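Long-range contacts in aspartokinase (Synechocystis, PDB 3L76), which probably phosphorylates the beta-carboxyl group of aspartate with ATP at the start of lysine and threonine synthesis, and binds lysine and threonine in its ACT domains: residues Q6-T11 with L36-S41; M475-Q480 with A494-E499; K529-G534 with K567-V572. All blocks are in the same frame, centred on the assembly; numbering follows the deposited sequence.

Contact 1 (Q6-T11 with L36-S41); sequences QKFGGT and LVVVVS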
loop_
_atom_site.group_PDB
_atom_site.type_symbol
_atom_site.label_atom_id
_atom_site.label_comp_id
_atom_site.label_asym_id
_atom_site.label_seq_id
_atom_site.Cartn_x
_atom_site.Cartn_y
_atom_site.Cartn_z
ATOM N N GLN A 6 10.890 -16.989 -11.201
ATOM C CA GLN A 6 11.251 -15.852 -12.046
ATOM C C GLN A 6 11.052 -14.525 -11.309
ATOM O O GLN A 6 10.144 -14.387 -10.492
ATOM C CB GLN A 6 10.443 -15.851 -13.345
ATOM C CG GLN A 6 10.591 -17.108 -14.194
ATOM C CD GLN A 6 9.839 -17.010 -15.514
ATOM O OE1 GLN A 6 9.063 -16.078 -15.736
ATOM N NE2 GLN A 6 10.067 -17.974 -16.395
ATOM N N LYS A 7 11.918 -13.558 -11.587
ATOM C CA LYS A 7 11.782 -12.225 -11.011
ATOM C C LYS A 7 11.861 -11.200 -12.121
ATOM O O LYS A 7 12.629 -11.361 -13.063
ATOM C CB LYS A 7 12.848 -11.946 -9.940
ATOM C CG LYS A 7 13.804 -10.811 -10.296
ATOM C CD LYS A 7 13.530 -9.515 -9.519
ATOM C CE LYS A 7 14.458 -8.406 -10.015
ATOM N NZ LYS A 7 14.432 -7.159 -9.201
ATOM N N PHE A 8 11.041 -10.160 -12.010
ATOM C CA PHE A 8 10.989 -9.100 -13.005
ATOM C C PHE A 8 11.158 -7.753 -12.334
ATOM O O PHE A 8 10.426 -7.416 -11.399
ATOM C CB PHE A 8 9.663 -9.143 -13.763
ATOM C CG PHE A 8 9.488 -10.373 -14.613
ATOM C CD1 PHE A 8 8.901 -11.518 -14.093
ATOM C CD2 PHE A 8 9.916 -10.387 -15.932
ATOM C CE1 PHE A 8 8.731 -12.654 -14.883
ATOM C CE2 PHE A 8 9.759 -11.519 -16.725
ATOM C CZ PHE A 8 9.165 -12.652 -16.206
ATOM N N GLY A 9 12.131 -6.985 -12.814
ATOM C CA GLY A 9 12.427 -5.686 -12.243
ATOM C C GLY A 9 11.466 -4.593 -12.671
ATOM O O GLY A 9 10.587 -4.817 -13.503
ATOM N N GLY A 10 11.652 -3.408 -12.098
ATOM C CA GLY A 10 10.793 -2.265 -12.353
ATOM C C GLY A 10 10.542 -1.981 -13.820
ATOM O O GLY A 10 9.404 -2.029 -14.271
ATOM N N THR A 11 11.601 -1.689 -14.567
ATOM C CA THR A 11 11.468 -1.329 -15.975
ATOM C C THR A 11 10.711 -2.376 -16.777
ATOM O O THR A 11 9.941 -2.040 -17.674
ATOM C CB THR A 11 12.837 -1.116 -16.630
ATOM O OG1 THR A 11 13.629 -2.301 -16.470
ATOM C CG2 THR A 11 13.549 0.065 -15.991
ATOM N N LEU A 36 5.566 -22.150 -11.936
ATOM C CA LEU A 36 6.187 -20.837 -11.830
ATOM C C LEU A 36 5.832 -20.051 -10.574
ATOM O O LEU A 36 4.656 -19.856 -10.275
ATOM C CB LEU A 36 5.870 -19.995 -13.065
ATOM C CG LEU A 36 6.920 -20.090 -14.169
ATOM C CD1 LEU A 36 6.887 -21.472 -14.798
ATOM C CD2 LEU A 36 6.684 -19.021 -15.212
ATOM N N VAL A 37 6.869 -19.608 -9.855
ATOM C CA VAL A 37 6.730 -18.620 -8.791
ATOM C C VAL A 37 7.350 -17.311 -9.261
ATOM O O VAL A 37 8.524 -17.268 -9.628
ATOM C CB VAL A 37 7.420 -19.065 -7.498
ATOM C CG1 VAL A 37 7.409 -17.933 -6.478
ATOM C CG2 VAL A 37 6.735 -20.307 -6.937
ATOM N N VAL A 38 6.555 -16.245 -9.260
ATOM C CA VAL A 38 7.010 -14.968 -9.787
ATOM C C VAL A 38 7.147 -13.885 -8.719
ATOM O O VAL A 38 6.238 -13.654 -7.921
ATOM C CB VAL A 38 6.096 -14.461 -10.912
ATOM C CG1 VAL A 38 6.565 -13.107 -11.402
ATOM C CG2 VAL A 38 6.081 -15.444 -12.052
ATOM N N VAL A 39 8.309 -13.237 -8.721
ATOM C CA VAL A 39 8.575 -12.076 -7.890
ATOM C C VAL A 39 8.576 -10.850 -8.797
ATOM O O VAL A 39 9.149 -10.869 -9.882
ATOM C CB VAL A 39 9.954 -12.162 -7.220
ATOM C CG1 VAL A 39 10.273 -10.850 -6.532
ATOM C CG2 VAL A 39 10.034 -13.337 -6.232
ATOM N N VAL A 40 7.925 -9.782 -8.367
ATOM C CA VAL A 40 7.845 -8.593 -9.197
ATOM C C VAL A 40 8.230 -7.387 -8.372
ATOM O O VAL A 40 7.902 -7.307 -7.187
ATOM C CB VAL A 40 6.411 -8.381 -9.762
ATOM C CG1 VAL A 40 6.411 -7.327 -10.847
ATOM C CG2 VAL A 40 5.851 -9.683 -10.307
ATOM N N SER A 41 8.934 -6.451 -8.997
ATOM C CA SER A 41 9.291 -5.199 -8.340
ATOM C C SER A 41 8.183 -4.184 -8.528
ATOM O O SER A 41 7.350 -4.337 -9.412
ATOM C CB SER A 41 10.593 -4.643 -8.922
ATOM O OG SER A 41 11.669 -5.527 -8.685
#
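At the edge of the Phe8 ring, near its plane, lie Val38 CG1, 3.9 Å from Phe8 CD1, and Val39 O, while Tyr174 stacks on the ring and Val22 of helix 16-31 also touches it. The other flat group is the Gln6 amide. The CD2 methyl of Leu36 sits over one of its faces, 3.7 Å from Gln6 NE2 and hardly farther from CD and OE1 of the same amide. These strands are the two parallel arms of a beta-alpha-beta unit (strand 3-8, helix 16-31, strand 35-40) in the amino acid kinase fold. Backbone bonds zip them together: Gln6 N to Val37 O, Val39 N to Gln6 O, Phe8 N to Val39 O and Ser41 N to Phe8 O. The Val39 N bond is the straightest, 170° at the hydrogen. Gln6, Phe8, Val38 and Val40 share the face packed by helices 16-31 and 63-87, whereas Lys7 and Val39 turn to helix 154-166, their CB atoms 4.0 Å apart. Past Phe8 the chain leaves the strand through Gly9 and Gly10, inside the KFGGT sequence characteristic of aspartokinases, and Gly10 N lies 3.6 Å from Ser41 CB. The Lys7 chain, bent at chi2, reaches toward Asp156 in a long and weak ion pair. Lys7 NZ also gives a 3.3 Å hydrogen bond to Ser41 OG, a hydroxyl that is in turn bonded to Ser155 OG.

Contact 2 (M475-Q480 with A494-E499); sequences MIIQSQ and AFMVAE. With THR (threonine), chain D.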
loop_
_atom_site.group_PDB
_atom_site.type_symbol
_atom_site.label_atom_id
_atom_site.label_comp_id
_atom_site.label_asym_id
_atom_site.label_seq_id
_atom_site.Cartn_x
_atom_site.Cartn_y
_atom_site.Cartn_z
ATOM N N MET A 475 39.260 0.412 -0.313
ATOM C CA MET A 475 40.499 -0.355 -0.344
ATOM C C MET A 475 41.380 -0.033 0.843
ATOM O O MET A 475 41.439 1.103 1.287
ATOM C CB MET A 475 41.262 -0.105 -1.641
ATOM C CG MET A 475 40.484 -0.504 -2.894
ATOM S SD MET A 475 40.525 -2.279 -3.242
ATOM C CE MET A 475 42.189 -2.364 -3.916
ATOM N N ILE A 476 42.044 -1.053 1.370
ATOM C CA ILE A 476 43.062 -0.863 2.392
ATOM C C ILE A 476 44.263 -1.733 2.056
ATOM O O ILE A 476 44.122 -2.941 1.852
ATOM C CB ILE A 476 42.571 -1.248 3.776
ATOM C CG1 ILE A 476 41.208 -0.617 4.048
ATOM C CG2 ILE A 476 43.618 -0.853 4.841
ATOM C CD1 ILE A 476 40.601 -1.028 5.357
ATOM N N ILE A 477 45.433 -1.107 1.983
ATOM C CA ILE A 477 46.672 -1.813 1.677
ATOM C C ILE A 477 47.757 -1.476 2.684
ATOM O O ILE A 477 48.029 -0.313 2.983
ATOM C CB ILE A 477 47.181 -1.466 0.296
ATOM C CG1 ILE A 477 46.028 -1.500 -0.717
ATOM C CG2 ILE A 477 48.268 -2.416 -0.094
ATOM C CD1 ILE A 477 46.448 -1.152 -2.148
ATOM N N GLN A 478 48.365 -2.514 3.228
ATOM C CA GLN A 478 49.412 -2.342 4.213
ATOM C C GLN A 478 50.454 -3.424 3.979
ATOM O O GLN A 478 50.119 -4.608 3.874
ATOM C CB GLN A 478 48.839 -2.404 5.634
ATOM C CG GLN A 478 49.887 -2.369 6.728
ATOM C CD GLN A 478 49.287 -2.563 8.101
ATOM O OE1 GLN A 478 48.421 -1.801 8.525
ATOM N NE2 GLN A 478 49.753 -3.586 8.812
ATOM N N SER A 479 51.716 -3.017 3.864
ATOM C CA SER A 479 52.769 -3.961 3.502
ATOM C C SER A 479 53.906 -4.006 4.524
ATOM O O SER A 479 53.715 -4.436 5.663
ATOM C CB SER A 479 53.285 -3.672 2.093
ATOM O OG SER A 479 54.076 -4.742 1.627
ATOM N N GLN A 480 55.088 -3.552 4.134
ATOM C CA GLN A 480 56.261 -3.727 4.997
ATOM C C GLN A 480 56.376 -2.701 6.124
ATOM O O GLN A 480 55.689 -1.677 6.141
ATOM C CB GLN A 480 57.536 -3.745 4.151
ATOM C CG GLN A 480 57.529 -4.852 3.069
ATOM C CD GLN A 480 57.084 -6.183 3.654
ATOM O OE1 GLN A 480 57.834 -6.843 4.373
ATOM N NE2 GLN A 480 55.854 -6.576 3.362
ATOM N N ALA A 494 47.762 2.720 3.387
ATOM C CA ALA A 494 47.029 3.410 2.339
ATOM C C ALA A 494 45.599 2.858 2.221
ATOM O O ALA A 494 45.360 1.665 2.422
ATOM C CB ALA A 494 47.763 3.275 1.009
ATOM N N PHE A 495 44.651 3.726 1.883
ATOM C CA PHE A 495 43.276 3.288 1.698
ATOM C C PHE A 495 42.586 4.211 0.722
ATOM O O PHE A 495 43.086 5.286 0.437
ATOM C CB PHE A 495 42.519 3.239 3.031
ATOM C CG PHE A 495 42.288 4.584 3.659
ATOM C CD1 PHE A 495 43.247 5.153 4.482
ATOM C CD2 PHE A 495 41.104 5.277 3.443
ATOM C CE1 PHE A 495 43.037 6.405 5.072
ATOM C CE2 PHE A 495 40.895 6.526 4.031
ATOM C CZ PHE A 495 41.863 7.087 4.846
ATOM N N MET A 496 41.442 3.788 0.201
ATOM C CA MET A 496 40.725 4.601 -0.769
ATOM C C MET A 496 39.292 4.858 -0.353
ATOM O O MET A 496 38.634 3.990 0.220
ATOM C CB MET A 496 40.778 3.975 -2.159
ATOM C CG MET A 496 42.152 4.048 -2.793
ATOM S SD MET A 496 42.294 2.929 -4.182
ATOM C CE MET A 496 43.226 1.587 -3.471
ATOM N N VAL A 497 38.834 6.078 -0.630
ATOM C CA VAL A 497 37.460 6.482 -0.385
ATOM C C VAL A 497 36.971 7.316 -1.549
ATOM O O VAL A 497 37.766 7.784 -2.364
ATOM C CB VAL A 497 37.306 7.295 0.911
ATOM C CG1 VAL A 497 37.595 6.423 2.131
ATOM C CG2 VAL A 497 38.188 8.534 0.879
ATOM N N ALA A 498 35.655 7.485 -1.628
ATOM C CA ALA A 498 35.051 8.361 -2.616
ATOM C C ALA A 498 35.619 9.767 -2.447
ATOM O O ALA A 498 35.727 10.256 -1.321
ATOM C CB ALA A 498 33.531 8.361 -2.439
ATOM N N GLU A 499 35.983 10.412 -3.555
ATOM C CA GLU A 499 36.505 11.784 -3.519
ATOM C C GLU A 499 35.659 12.739 -2.670
ATOM O O GLU A 499 36.184 13.659 -2.053
ATOM C CB GLU A 499 36.655 12.338 -4.935
ATOM C CG GLU A 499 37.583 11.538 -5.813
ATOM C CD GLU A 499 37.966 12.270 -7.090
ATOM O OE1 GLU A 499 37.494 13.409 -7.294
ATOM O OE2 GLU A 499 38.745 11.704 -7.890
HETATM N N THR D . 50.131 -3.308 13.217
HETATM C CA THR D . 49.084 -2.298 13.348
HETATM C C THR D . 47.835 -2.930 13.939
HETATM O O THR D . 47.760 -4.165 14.076
HETATM C CB THR D . 48.717 -1.654 12.004
HETATM O OG1 THR D . 48.236 -2.667 11.105
HETATM C CG2 THR D . 49.933 -0.929 11.396
HETATM O OXT THR D . 46.896 -2.201 14.291
#
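Immediately after the Ile477-Ala494 pair, Gln478 turns both ends of its amide on a bound threonine. The ligand hydroxyl OG1 donates to Gln478 OE1 at 2.7 Å and accepts from Gln478 NE2 at 2.9 Å, the latter bond bent to 135°. An extended side chain, with CG anti to the backbone N (chi1 174°), carries the amide out to the ligand. NE2 is also bonded to the carbonyl of Glu387, a second anchor that would fix the flip of the amide, and Asp454, Asn385, Ile386 and Ala459 supply further bonds to the threonine. The two strands form an antiparallel hairpin of an ACT domain. Ile477 N gives Ala494 O a nearly straight 2.8 Å bond, and Ala494 N returns one of 3.1 Å to Ile477 O. Next along, Ile476 and Phe495 make a non-hydrogen-bonded pair, with Ile476 CG1 4.2 Å from Phe495 CB. On the opposite face Met475 and Met496 lie side by side, though their exact spacing is doubtful. Phe495 points its ring to Phe463 of helix 458-468, an edge-to-face pair. The methionine face packs on strand 560-563, while strand 388-391 pairs with 475-479 and strand 437-453 flanks 490-498.

Contact 3 (K529-G534 with K567-V572); sequences KVSIVG and KISCVV. With LYS (lysine), chain E.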
loop_
_atom_site.group_PDB
_atom_site.type_symbol
_atom_site.label_atom_id
_atom_site.label_comp_id
_atom_site.label_asym_id
_atom_site.label_seq_id
_atom_site.Cartn_x
_atom_site.Cartn_y
_atom_site.Cartn_z
ATOM N N LYS A 529 41.487 2.871 -10.370
ATOM C CA LYS A 529 41.699 1.472 -10.016
ATOM C C LYS A 529 41.290 0.532 -11.146
ATOM O O LYS A 529 40.163 0.573 -11.618
ATOM C CB LYS A 529 40.962 1.098 -8.729
ATOM C CG LYS A 529 41.291 -0.317 -8.259
ATOM C CD LYS A 529 40.545 -0.687 -7.014
ATOM C CE LYS A 529 39.050 -0.712 -7.258
ATOM N NZ LYS A 529 38.305 -1.134 -6.039
ATOM N N VAL A 530 42.221 -0.310 -11.576
ATOM C CA VAL A 530 41.972 -1.260 -12.647
ATOM C C VAL A 530 42.042 -2.636 -12.032
ATOM O O VAL A 530 43.001 -2.961 -11.333
ATOM C CB VAL A 530 43.029 -1.170 -13.756
ATOM C CG1 VAL A 530 42.434 -1.582 -15.065
ATOM C CG2 VAL A 530 43.556 0.230 -13.862
ATOM N N SER A 531 41.017 -3.440 -12.283
ATOM C CA SER A 531 40.908 -4.750 -11.663
ATOM C C SER A 531 40.644 -5.832 -12.701
ATOM O O SER A 531 39.889 -5.630 -13.653
ATOM C CB SER A 531 39.768 -4.762 -10.638
ATOM O OG SER A 531 39.970 -3.868 -9.567
ATOM N N ILE A 532 41.259 -6.989 -12.508
ATOM C CA ILE A 532 40.895 -8.165 -13.280
ATOM C C ILE A 532 40.372 -9.217 -12.309
ATOM O O ILE A 532 40.836 -9.300 -11.178
ATOM C CB ILE A 532 42.070 -8.708 -14.120
ATOM C CG1 ILE A 532 43.127 -9.357 -13.228
ATOM C CG2 ILE A 532 42.681 -7.599 -14.988
ATOM C CD1 ILE A 532 44.332 -9.837 -13.979
ATOM N N VAL A 533 39.365 -9.978 -12.731
ATOM C CA VAL A 533 38.765 -10.994 -11.879
ATOM C C VAL A 533 38.615 -12.283 -12.663
ATOM O O VAL A 533 38.302 -12.261 -13.848
ATOM C CB VAL A 533 37.399 -10.558 -11.329
ATOM C CG1 VAL A 533 36.683 -11.742 -10.683
ATOM C CG2 VAL A 533 37.556 -9.411 -10.331
ATOM N N GLY A 534 38.864 -13.404 -12.001
ATOM C CA GLY A 534 38.806 -14.693 -12.652
ATOM C C GLY A 534 39.094 -15.801 -11.668
ATOM O O GLY A 534 40.124 -15.793 -10.997
ATOM N N LYS A 567 40.889 -11.857 -7.579
ATOM C CA LYS A 567 40.871 -10.458 -8.014
ATOM C C LYS A 567 42.234 -9.820 -7.826
ATOM O O LYS A 567 42.819 -9.921 -6.751
ATOM C CB LYS A 567 39.839 -9.640 -7.236
ATOM C CG LYS A 567 39.652 -8.233 -7.781
ATOM C CD LYS A 567 38.530 -7.463 -7.053
ATOM C CE LYS A 567 37.974 -6.324 -7.922
ATOM N NZ LYS A 567 37.238 -5.329 -7.109
ATOM N N ILE A 568 42.740 -9.186 -8.881
ATOM C CA ILE A 568 43.911 -8.317 -8.784
ATOM C C ILE A 568 43.493 -6.892 -9.132
ATOM O O ILE A 568 42.871 -6.664 -10.168
ATOM C CB ILE A 568 45.074 -8.749 -9.709
ATOM C CG1 ILE A 568 45.474 -10.202 -9.451
ATOM C CG2 ILE A 568 46.279 -7.859 -9.477
ATOM C CD1 ILE A 568 46.075 -10.887 -10.664
ATOM N N SER A 569 43.801 -5.955 -8.237
ATOM C CA SER A 569 43.613 -4.526 -8.479
ATOM C C SER A 569 44.958 -3.773 -8.528
ATOM O O SER A 569 45.833 -3.966 -7.673
ATOM C CB SER A 569 42.742 -3.910 -7.380
ATOM O OG SER A 569 41.435 -4.409 -7.411
ATOM N N CYS A 570 45.112 -2.905 -9.519
ATOM C CA CYS A 570 46.251 -1.984 -9.565
ATOM C C CYS A 570 45.752 -0.564 -9.477
ATOM O O CYS A 570 44.857 -0.171 -10.231
ATOM C CB CYS A 570 47.028 -2.126 -10.871
ATOM S SG CYS A 570 47.930 -3.645 -11.020
ATOM N N VAL A 571 46.325 0.210 -8.561
ATOM C CA VAL A 571 46.073 1.643 -8.546
ATOM C C VAL A 571 47.026 2.309 -9.520
ATOM O O VAL A 571 48.179 1.918 -9.661
ATOM C CB VAL A 571 46.226 2.268 -7.160
ATOM C CG1 VAL A 571 45.962 3.766 -7.231
ATOM C CG2 VAL A 571 45.267 1.632 -6.218
ATOM N N VAL A 572 46.528 3.331 -10.187
ATOM C CA VAL A 572 47.152 3.814 -11.399
ATOM C C VAL A 572 46.800 5.295 -11.541
ATOM O O VAL A 572 45.864 5.787 -10.894
ATOM C CB VAL A 572 46.624 2.971 -12.584
ATOM C CG1 VAL A 572 45.746 3.790 -13.526
ATOM C CG2 VAL A 572 47.747 2.280 -13.296
HETATM N N LYS E . 47.879 -17.087 -8.768
HETATM C CA LYS E . 48.003 -16.124 -9.854
HETATM C C LYS E . 49.476 -15.981 -10.261
HETATM O O LYS E . 50.371 -16.579 -9.644
HETATM C CB LYS E . 47.397 -14.768 -9.465
HETATM C CG LYS E . 47.961 -14.142 -8.171
HETATM C CD LYS E . 47.290 -12.787 -7.869
HETATM C CE LYS E . 45.886 -12.961 -7.295
HETATM N NZ LYS E . 45.912 -13.863 -6.089
HETATM O OXT LYS E . 49.800 -15.287 -11.228
HETATM O O HOH W 1 37.491 -3.758 -5.131
#
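From Lys567 CB outward, the side chain first runs along Val533, whose CG2 lies 3.9 Å from CB and 3.5 Å from CG and still touches CD. The chain is extended, with CG anti to the backbone N (chi1 -172°), and this brings CE across to Ser531, 3.6 Å from its OG. At the tip, NZ donates to a water that also accepts from Lys529 NZ. On the same face Ser531 OG and Ser569 OG share a 2.7 Å hydrogen bond between non-hydrogen-bonded partners of two antiparallel ACT-domain strands. Backbone bonds pair Val530 with Cys570 and Ile532 with Ile568 in both directions. The other face is apolar: Ile532 CD1 and Ile568 CD1 meet at 3.9 Å, side by side and packed by Phe547 of helix 543-552. Ile568 also lines the pocket of a bound lysine, its CG1 3.5 Å from the ligand CE. On the polar face the two amino groups, Lys529 NZ and Lys567 NZ, are only 4.5 Å apart. If both are charged, their repulsion is probably eased by the shared water, by the salt bridge of Lys529 to Asp474 and, more weakly, by the long ion pair of Lys567 with Glu393.

Contact 1 belongs to the kinase part of the chain and stands apart, its centre about 39 Å from that of contact 2 and about 34 Å from that of contact 3. Contacts 2 and 3 lie in different ACT domains yet touch, with centres about 14 Å apart: Met475 CE packs on Ser569 CB at 3.8 Å, and Met475 SD lies 3.7 Å from Lys529 NZ. Asp474, just before segment 475-480, belongs to a lysine pocket that lies next to both contacts; the side chains of Met475 and Lys529 are about 5 and 6 Å from a bound lysine. The lysine at Ile568 is a different one, in a pocket that does not include Asp474.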